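Long-range contacts in TouB protein (Pseudomonas stutzeri, PDB 2INC), which is a small ubiquitin-like subunit of the diiron toluene/o-xylene monooxygenase hydroxylase, and so probably takes part in the oxidation of aromatic substrates: residues 9-15 and 35-41; 48-54 and 76-82. Numbering follows the deposited sequence.

Contact 1: residues 9-15 and 35-41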
loop_
_atom_site.group_PDB
_atom_site.type_symbol
_atom_site.label_atom_id
_atom_site.label_comp_id
_atom_site.label_asym_id
_atom_site.label_seq_id
_atom_site.Cartn_x
_atom_site.Cartn_y
_atom_site.Cartn_z
ATOM N N GLU C 9 -1.956 -7.078 -56.244
ATOM C CA GLU C 9 -2.243 -5.651 -56.378
ATOM C C GLU C 9 -3.412 -5.294 -55.495
ATOM O O GLU C 9 -4.396 -6.056 -55.409
ATOM C CB GLU C 9 -2.539 -5.249 -57.823
ATOM C CG GLU C 9 -2.887 -3.783 -57.977
ATOM C CD GLU C 9 -2.957 -3.350 -59.453
ATOM O OE1 GLU C 9 -2.825 -4.207 -60.360
ATOM O OE2 GLU C 9 -3.155 -2.145 -59.691
ATOM N N ARG C 10 -3.252 -4.172 -54.788
ATOM C CA ARG C 10 -4.273 -3.639 -53.857
ATOM C C ARG C 10 -4.457 -4.389 -52.529
ATOM O O ARG C 10 -5.219 -3.923 -51.670
ATOM C CB ARG C 10 -5.627 -3.517 -54.566
ATOM C CG ARG C 10 -5.559 -2.632 -55.797
ATOM C CD ARG C 10 -6.894 -2.657 -56.481
ATOM N NE ARG C 10 -7.825 -1.902 -55.661
ATOM C CZ ARG C 10 -7.985 -0.586 -55.747
ATOM N NH1 ARG C 10 -7.303 0.116 -56.668
ATOM N NH2 ARG C 10 -8.834 0.017 -54.920
ATOM N N ASP C 11 -3.839 -5.564 -52.386
ATOM C CA ASP C 11 -3.717 -6.212 -51.070
ATOM C C ASP C 11 -2.701 -5.429 -50.179
ATOM O O ASP C 11 -2.004 -4.508 -50.656
ATOM C CB ASP C 11 -3.294 -7.672 -51.217
ATOM C CG ASP C 11 -3.855 -8.566 -50.095
ATOM O OD1 ASP C 11 -4.214 -8.062 -49.000
ATOM O OD2 ASP C 11 -3.931 -9.798 -50.294
ATOM N N PHE C 12 -2.581 -5.828 -48.909
ATOM C CA PHE C 12 -1.714 -5.106 -47.945
ATOM C C PHE C 12 -0.532 -5.938 -47.516
ATOM O O PHE C 12 0.329 -5.425 -46.808
ATOM C CB PHE C 12 -2.492 -4.728 -46.682
ATOM C CG PHE C 12 -2.581 -5.849 -45.677
ATOM C CD1 PHE C 12 -1.821 -5.811 -44.482
ATOM C CD2 PHE C 12 -3.374 -6.963 -45.922
ATOM C CE1 PHE C 12 -1.884 -6.842 -43.541
ATOM C CE2 PHE C 12 -3.462 -7.998 -44.956
ATOM C CZ PHE C 12 -2.692 -7.930 -43.767
ATOM N N VAL C 13 -0.493 -7.207 -47.940
ATOM C CA VAL C 13 0.470 -8.161 -47.405
ATOM C C VAL C 13 1.006 -9.081 -48.483
ATOM O O VAL C 13 0.271 -9.485 -49.376
ATOM C CB VAL C 13 -0.168 -8.969 -46.260
ATOM C CG1 VAL C 13 -1.214 -9.992 -46.767
ATOM C CG2 VAL C 13 0.902 -9.597 -45.380
ATOM N N ILE C 14 2.295 -9.408 -48.398
ATOM C CA ILE C 14 2.908 -10.433 -49.256
ATOM C C ILE C 14 2.668 -11.798 -48.597
ATOM O O ILE C 14 2.661 -11.924 -47.344
ATOM C CB ILE C 14 4.402 -10.131 -49.507
ATOM C CG1 ILE C 14 4.569 -8.639 -49.944
ATOM C CG2 ILE C 14 4.975 -11.092 -50.504
ATOM C CD1 ILE C 14 5.985 -8.237 -50.440
ATOM N N GLN C 15 2.362 -12.801 -49.422
ATOM C CA GLN C 15 1.952 -14.084 -48.879
ATOM C C GLN C 15 2.690 -15.200 -49.561
ATOM O O GLN C 15 3.092 -15.063 -50.743
ATOM C CB GLN C 15 0.465 -14.309 -49.088
ATOM C CG GLN C 15 -0.395 -13.285 -48.432
ATOM C CD GLN C 15 -1.814 -13.484 -48.789
ATOM O OE1 GLN C 15 -2.262 -13.031 -49.867
ATOM N NE2 GLN C 15 -2.561 -14.195 -47.911
ATOM N N HIS C 35 -5.906 -16.218 -52.561
ATOM C CA HIS C 35 -5.537 -15.768 -51.216
ATOM C C HIS C 35 -5.766 -14.274 -51.037
ATOM O O HIS C 35 -5.442 -13.733 -49.969
ATOM C CB HIS C 35 -4.080 -16.137 -50.906
ATOM C CG HIS C 35 -3.856 -17.610 -50.781
ATOM N ND1 HIS C 35 -4.356 -18.360 -49.732
ATOM C CD2 HIS C 35 -3.224 -18.484 -51.600
ATOM C CE1 HIS C 35 -4.042 -19.633 -49.914
ATOM N NE2 HIS C 35 -3.356 -19.735 -51.039
ATOM N N SER C 36 -6.341 -13.606 -52.042
ATOM C CA SER C 36 -6.511 -12.145 -52.001
ATOM C C SER C 36 -7.862 -11.661 -52.517
ATOM O O SER C 36 -8.552 -10.915 -51.813
ATOM C CB SER C 36 -5.407 -11.459 -52.780
ATOM O OG SER C 36 -4.125 -11.830 -52.252
ATOM N N ILE C 37 -8.242 -12.087 -53.737
ATOM C CA ILE C 37 -9.527 -11.654 -54.341
ATOM C C ILE C 37 -10.674 -12.195 -53.485
ATOM O O ILE C 37 -10.659 -13.388 -53.096
ATOM C CB ILE C 37 -9.675 -12.094 -55.840
ATOM C CG1 ILE C 37 -8.578 -11.491 -56.742
ATOM C CG2 ILE C 37 -11.147 -11.821 -56.392
ATOM C CD1 ILE C 37 -8.679 -9.986 -56.995
ATOM N N ASN C 38 -11.655 -11.334 -53.181
ATOM C CA ASN C 38 -12.757 -11.735 -52.306
ATOM C C ASN C 38 -12.334 -12.041 -50.854
ATOM O O ASN C 38 -13.127 -12.585 -50.074
ATOM C CB ASN C 38 -13.522 -12.939 -52.884
ATOM C CG ASN C 38 -14.376 -12.548 -54.070
ATOM O OD1 ASN C 38 -15.068 -11.504 -54.038
ATOM N ND2 ASN C 38 -14.300 -13.342 -55.143
ATOM N N ARG C 39 -11.097 -11.673 -50.518
ATOM C CA ARG C 39 -10.630 -11.761 -49.145
ATOM C C ARG C 39 -10.650 -10.448 -48.335
ATOM O O ARG C 39 -11.292 -10.462 -47.314
ATOM C CB ARG C 39 -9.385 -12.668 -48.997
ATOM C CG ARG C 39 -9.748 -14.189 -49.034
ATOM C CD ARG C 39 -8.509 -15.096 -48.834
ATOM N NE ARG C 39 -8.813 -16.498 -49.106
ATOM C CZ ARG C 39 -9.211 -17.370 -48.180
ATOM N NH1 ARG C 39 -9.367 -16.990 -46.927
ATOM N NH2 ARG C 39 -9.473 -18.628 -48.512
ATOM N N ARG C 40 -9.698 -9.793 -48.990
ATOM C CA ARG C 40 -9.308 -8.533 -49.134
ATOM C C ARG C 40 -9.170 -7.703 -50.404
ATOM O O ARG C 40 -8.841 -6.631 -50.234
ATOM C CB ARG C 40 -8.032 -8.438 -48.457
ATOM C CG ARG C 40 -8.022 -8.897 -47.208
ATOM C CD ARG C 40 -6.599 -9.019 -46.618
ATOM N NE ARG C 40 -6.435 -10.368 -46.261
ATOM C CZ ARG C 40 -5.657 -11.242 -46.768
ATOM N NH1 ARG C 40 -4.723 -10.998 -47.620
ATOM N NH2 ARG C 40 -5.772 -12.286 -46.227
ATOM N N VAL C 41 -9.389 -8.125 -51.628
ATOM C CA VAL C 41 -9.359 -7.269 -52.800
ATOM C C VAL C 41 -10.643 -7.619 -53.571
ATOM O O VAL C 41 -11.046 -8.805 -53.608
ATOM C CB VAL C 41 -8.111 -7.573 -53.656
ATOM C CG1 VAL C 41 -8.049 -6.626 -54.836
ATOM C CG2 VAL C 41 -6.834 -7.460 -52.814
HETATM O O HOH W 1 -7.913 -3.765 -51.586
#

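Contact 2: residues 48-54 and 76-82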
loop_
_atom_site.group_PDB
_atom_site.type_symbol
_atom_site.label_atom_id
_atom_site.label_comp_id
_atom_site.label_asym_id
_atom_site.label_seq_id
_atom_site.Cartn_x
_atom_site.Cartn_y
_atom_site.Cartn_z
ATOM N N ILE C 48 -7.277 -8.332 -66.691
ATOM C CA ILE C 48 -6.561 -9.605 -66.741
ATOM C C ILE C 48 -5.409 -9.551 -65.718
ATOM O O ILE C 48 -4.735 -8.521 -65.621
ATOM C CB ILE C 48 -6.112 -9.914 -68.189
ATOM C CG1 ILE C 48 -7.255 -10.685 -68.876
ATOM C CG2 ILE C 48 -4.774 -10.659 -68.240
ATOM C CD1 ILE C 48 -7.203 -10.726 -70.374
ATOM N N LEU C 49 -5.250 -10.624 -64.937
ATOM C CA LEU C 49 -4.174 -10.695 -63.932
ATOM C C LEU C 49 -2.862 -11.049 -64.582
ATOM O O LEU C 49 -2.747 -12.101 -65.237
ATOM C CB LEU C 49 -4.469 -11.748 -62.855
ATOM C CG LEU C 49 -5.767 -11.588 -62.089
ATOM C CD1 LEU C 49 -5.876 -12.634 -60.998
ATOM C CD2 LEU C 49 -5.823 -10.190 -61.522
ATOM N N ARG C 50 -1.866 -10.189 -64.418
ATOM C CA ARG C 50 -0.523 -10.478 -64.945
ATOM C C ARG C 50 0.489 -10.788 -63.812
ATOM O O ARG C 50 0.236 -10.440 -62.648
ATOM C CB ARG C 50 -0.062 -9.308 -65.817
ATOM C CG ARG C 50 -0.984 -9.130 -67.057
ATOM C CD ARG C 50 -1.028 -10.415 -67.903
ATOM N NE ARG C 50 0.304 -10.817 -68.375
ATOM C CZ ARG C 50 1.028 -10.151 -69.279
ATOM N NH1 ARG C 50 0.559 -9.035 -69.819
ATOM N NH2 ARG C 50 2.228 -10.596 -69.634
ATOM N N VAL C 51 1.607 -11.435 -64.153
ATOM C CA VAL C 51 2.691 -11.722 -63.183
ATOM C C VAL C 51 3.978 -10.942 -63.533
ATOM O O VAL C 51 4.497 -11.092 -64.642
ATOM C CB VAL C 51 2.992 -13.253 -63.124
ATOM C CG1 VAL C 51 4.028 -13.576 -62.033
ATOM C CG2 VAL C 51 1.727 -14.045 -62.862
ATOM N N ARG C 52 4.493 -10.101 -62.621
ATOM C CA ARG C 52 5.847 -9.555 -62.814
ATOM C C ARG C 52 6.766 -9.800 -61.632
ATOM O O ARG C 52 6.320 -9.858 -60.473
ATOM C CB ARG C 52 5.867 -8.080 -63.192
ATOM C CG ARG C 52 5.109 -7.221 -62.293
ATOM C CD ARG C 52 5.516 -5.749 -62.362
ATOM N NE ARG C 52 4.780 -5.103 -61.278
ATOM C CZ ARG C 52 4.441 -3.818 -61.235
ATOM N NH1 ARG C 52 4.788 -2.994 -62.227
ATOM N NH2 ARG C 52 3.747 -3.357 -60.192
ATOM N N ARG C 53 8.042 -9.975 -61.940
ATOM C CA ARG C 53 9.060 -10.195 -60.942
ATOM C C ARG C 53 9.177 -8.910 -60.111
ATOM O O ARG C 53 9.413 -7.838 -60.672
ATOM C CB ARG C 53 10.372 -10.533 -61.634
ATOM C CG ARG C 53 11.499 -10.932 -60.698
ATOM C CD ARG C 53 12.835 -10.945 -61.436
ATOM N NE ARG C 53 13.000 -12.237 -62.063
ATOM C CZ ARG C 53 13.438 -12.451 -63.302
ATOM N NH1 ARG C 53 13.776 -11.438 -64.103
ATOM N NH2 ARG C 53 13.517 -13.707 -63.742
ATOM N N HIS C 54 8.989 -9.020 -58.787
ATOM C CA HIS C 54 8.925 -7.829 -57.932
ATOM C C HIS C 54 10.213 -7.033 -58.033
ATOM O O HIS C 54 10.176 -5.810 -58.160
ATOM C CB HIS C 54 8.651 -8.174 -56.456
ATOM C CG HIS C 54 8.426 -6.965 -55.594
ATOM N ND1 HIS C 54 9.358 -6.513 -54.682
ATOM C CD2 HIS C 54 7.374 -6.117 -55.506
ATOM C CE1 HIS C 54 8.895 -5.426 -54.088
ATOM N NE2 HIS C 54 7.696 -5.161 -54.573
ATOM N N THR C 76 9.751 -13.042 -54.957
ATOM C CA THR C 76 8.516 -12.274 -54.853
ATOM C C THR C 76 8.046 -11.850 -56.237
ATOM O O THR C 76 8.808 -11.268 -57.029
ATOM C CB THR C 76 8.679 -11.036 -53.902
ATOM O OG1 THR C 76 9.070 -11.540 -52.606
ATOM C CG2 THR C 76 7.384 -10.237 -53.747
ATOM N N LEU C 77 6.757 -12.060 -56.446
ATOM C CA LEU C 77 6.074 -11.735 -57.710
ATOM C C LEU C 77 4.904 -10.801 -57.464
ATOM O O LEU C 77 4.048 -11.086 -56.609
ATOM C CB LEU C 77 5.554 -13.036 -58.341
ATOM C CG LEU C 77 6.574 -14.110 -58.665
ATOM C CD1 LEU C 77 5.868 -15.372 -59.179
ATOM C CD2 LEU C 77 7.643 -13.602 -59.631
ATOM N N ASP C 78 4.850 -9.688 -58.199
ATOM C CA ASP C 78 3.666 -8.818 -58.203
ATOM C C ASP C 78 2.569 -9.443 -59.073
ATOM O O ASP C 78 2.873 -9.999 -60.132
ATOM C CB ASP C 78 4.027 -7.450 -58.765
ATOM C CG ASP C 78 5.069 -6.755 -57.951
ATOM O OD1 ASP C 78 5.095 -7.008 -56.701
ATOM O OD2 ASP C 78 5.851 -5.972 -58.557
ATOM N N ILE C 79 1.332 -9.424 -58.603
ATOM C CA ILE C 79 0.224 -9.927 -59.403
ATOM C C ILE C 79 -0.633 -8.705 -59.602
ATOM O O ILE C 79 -1.225 -8.151 -58.639
ATOM C CB ILE C 79 -0.555 -11.099 -58.754
ATOM C CG1 ILE C 79 0.382 -12.222 -58.335
ATOM C CG2 ILE C 79 -1.520 -11.741 -59.771
ATOM C CD1 ILE C 79 1.051 -11.932 -57.042
ATOM N N ILE C 80 -0.634 -8.237 -60.848
ATOM C CA ILE C 80 -1.240 -6.952 -61.197
ATOM C C ILE C 80 -2.434 -7.080 -62.180
ATOM O O ILE C 80 -2.486 -8.010 -62.994
ATOM C CB ILE C 80 -0.161 -5.965 -61.730
ATOM C CG1 ILE C 80 0.493 -6.544 -62.974
ATOM C CG2 ILE C 80 0.928 -5.744 -60.651
ATOM C CD1 ILE C 80 1.577 -5.661 -63.621
ATOM N N PHE C 81 -3.397 -6.162 -62.054
ATOM C CA PHE C 81 -4.541 -6.036 -62.979
ATOM C C PHE C 81 -4.118 -5.297 -64.238
ATOM O O PHE C 81 -3.689 -4.123 -64.187
ATOM C CB PHE C 81 -5.695 -5.278 -62.324
ATOM C CG PHE C 81 -6.241 -5.955 -61.121
ATOM C CD1 PHE C 81 -7.182 -6.953 -61.244
ATOM C CD2 PHE C 81 -5.775 -5.621 -59.857
ATOM C CE1 PHE C 81 -7.682 -7.609 -60.137
ATOM C CE2 PHE C 81 -6.271 -6.255 -58.747
ATOM C CZ PHE C 81 -7.224 -7.263 -58.878
ATOM N N MET C 82 -4.240 -5.995 -65.368
ATOM C CA MET C 82 -4.038 -5.376 -66.683
ATOM C C MET C 82 -5.158 -5.721 -67.706
ATOM O O MET C 82 -6.047 -6.551 -67.444
ATOM C CB MET C 82 -2.660 -5.762 -67.216
ATOM C CG MET C 82 -1.555 -4.973 -66.597
ATOM S SD MET C 82 0.007 -5.695 -67.084
ATOM C CE MET C 82 0.477 -4.624 -68.466
#

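Contact 1: residues 9-15 and 35-41
Start at the carboxylate of Asp11, where the polar interactions of this contact converge. Ser36 OG donates to Asp11 OD2 at 2.8 Å, and Arg40 NH1 lies 3.0 Å from the same OD2 in a salt bridge. Asp11 OD1 accepts from the backbone Phe12 N at 2.8 Å, with a second, weak hydrogen bond from Arg40 NH1 at 3.3 Å, so both oxygens are satisfied. The loop 35-41 folds back on itself through Ser36 O, which accepts from Arg39 N at 3.0 Å, closing a type II turn with Ile37 and Asn38 at its corners, and also from Arg40 N at 3.2 Å and Val41 N at 2.9 Å. A water donates to Arg10 O at 2.7 Å and, weakly, to Arg40 O at 3.3 Å. Carbon contacts add to this: Val41 CG2 lies 3.9 Å from Asp11 CB, and Arg40 CD meets the ring edge of Phe12 at CE2, 3.7 Å away. The guanidinium of Arg40 also makes a cation-pi contact with an aromatic side chain of the oxygenase subunit, which receives Arg10 and Arg39 as well. In the ubiquitin-like fold, the contact joins the turn of the first hairpin, between strands 2-8 and 14-19, to the loop that leaves helix 25-33 on its way to strand 48-53.

Contact 2: residues 48-54 and 76-82
Two antiparallel strands of a ubiquitin-like beta-grasp sheet pair here, 48-53 against 76-82, the axes of these short segments 4.5 Å apart at closest approach and 141° between directions, a marked twist. The backbone ladder comes first. The hydrogen-bonded pairs are Ile48 with Met82, Arg50 with Ile80 and Arg52 with Asp78; for instance Arg50 N reaches Ile80 O at 2.7 Å and Ile80 N returns to Arg50 O at 3.0 Å. His54 N to Thr76 O, 2.9 Å, carries the ladder one step past the end of strand 48-53. Between these rungs, CA-H...O contacts such as Leu49 CA to Ile80 O at 3.3 Å add to the pairing. Apolar side chains gather on the face bearing Leu49, Val51, Leu77, Ile79 and Phe81: Leu49 CD2 touches Phe81 CE1 at 3.5 Å and Val51 CG1 meets Leu77 CD1 at 3.8 Å. Helix 25-33 packs on this face, its Ala29 touching Leu49 and Ile79, which is the core of the grasp. The opposite face is mixed: Arg50, Arg52 and Asp78 lie among Ile48, Ile80 and Met82. Arg52 NE forms a salt bridge with Asp78 OD2 at 3.1 Å, weak as a hydrogen bond, while Asp78 OD1 accepts from Asn7 of strand 2-8; aromatic packing from the oxygenase subunit reaches both Arg52 and Asp78. At the far end of the ladder, Ile48 N stands only 2.3 Å from Met82 O, a very short hydrogen bond in this model.

From the N terminus, strand 2-8 runs into the 9-15 turn, and contact 1 closes when the chain returns at 35-41 after strand 14-19 and helix 25-33. Contact 2 then opens at 48-54 and closes at 76-82, enclosing a mostly irregular excursion that includes strand 59-60. The two loops follow in series, neither nested nor crossed, with centres about 12 Å apart. They nevertheless touch: Glu9 N probably bonds Ile79 O (2.7 Å), Glu9 OE1 probably bonds Phe81 N (2.6 Å), and Ile37 CD1 packs on Phe81 CZ (3.6 Å). The last strand thereby links the hairpin and post-helix loop to the rest of the sheet.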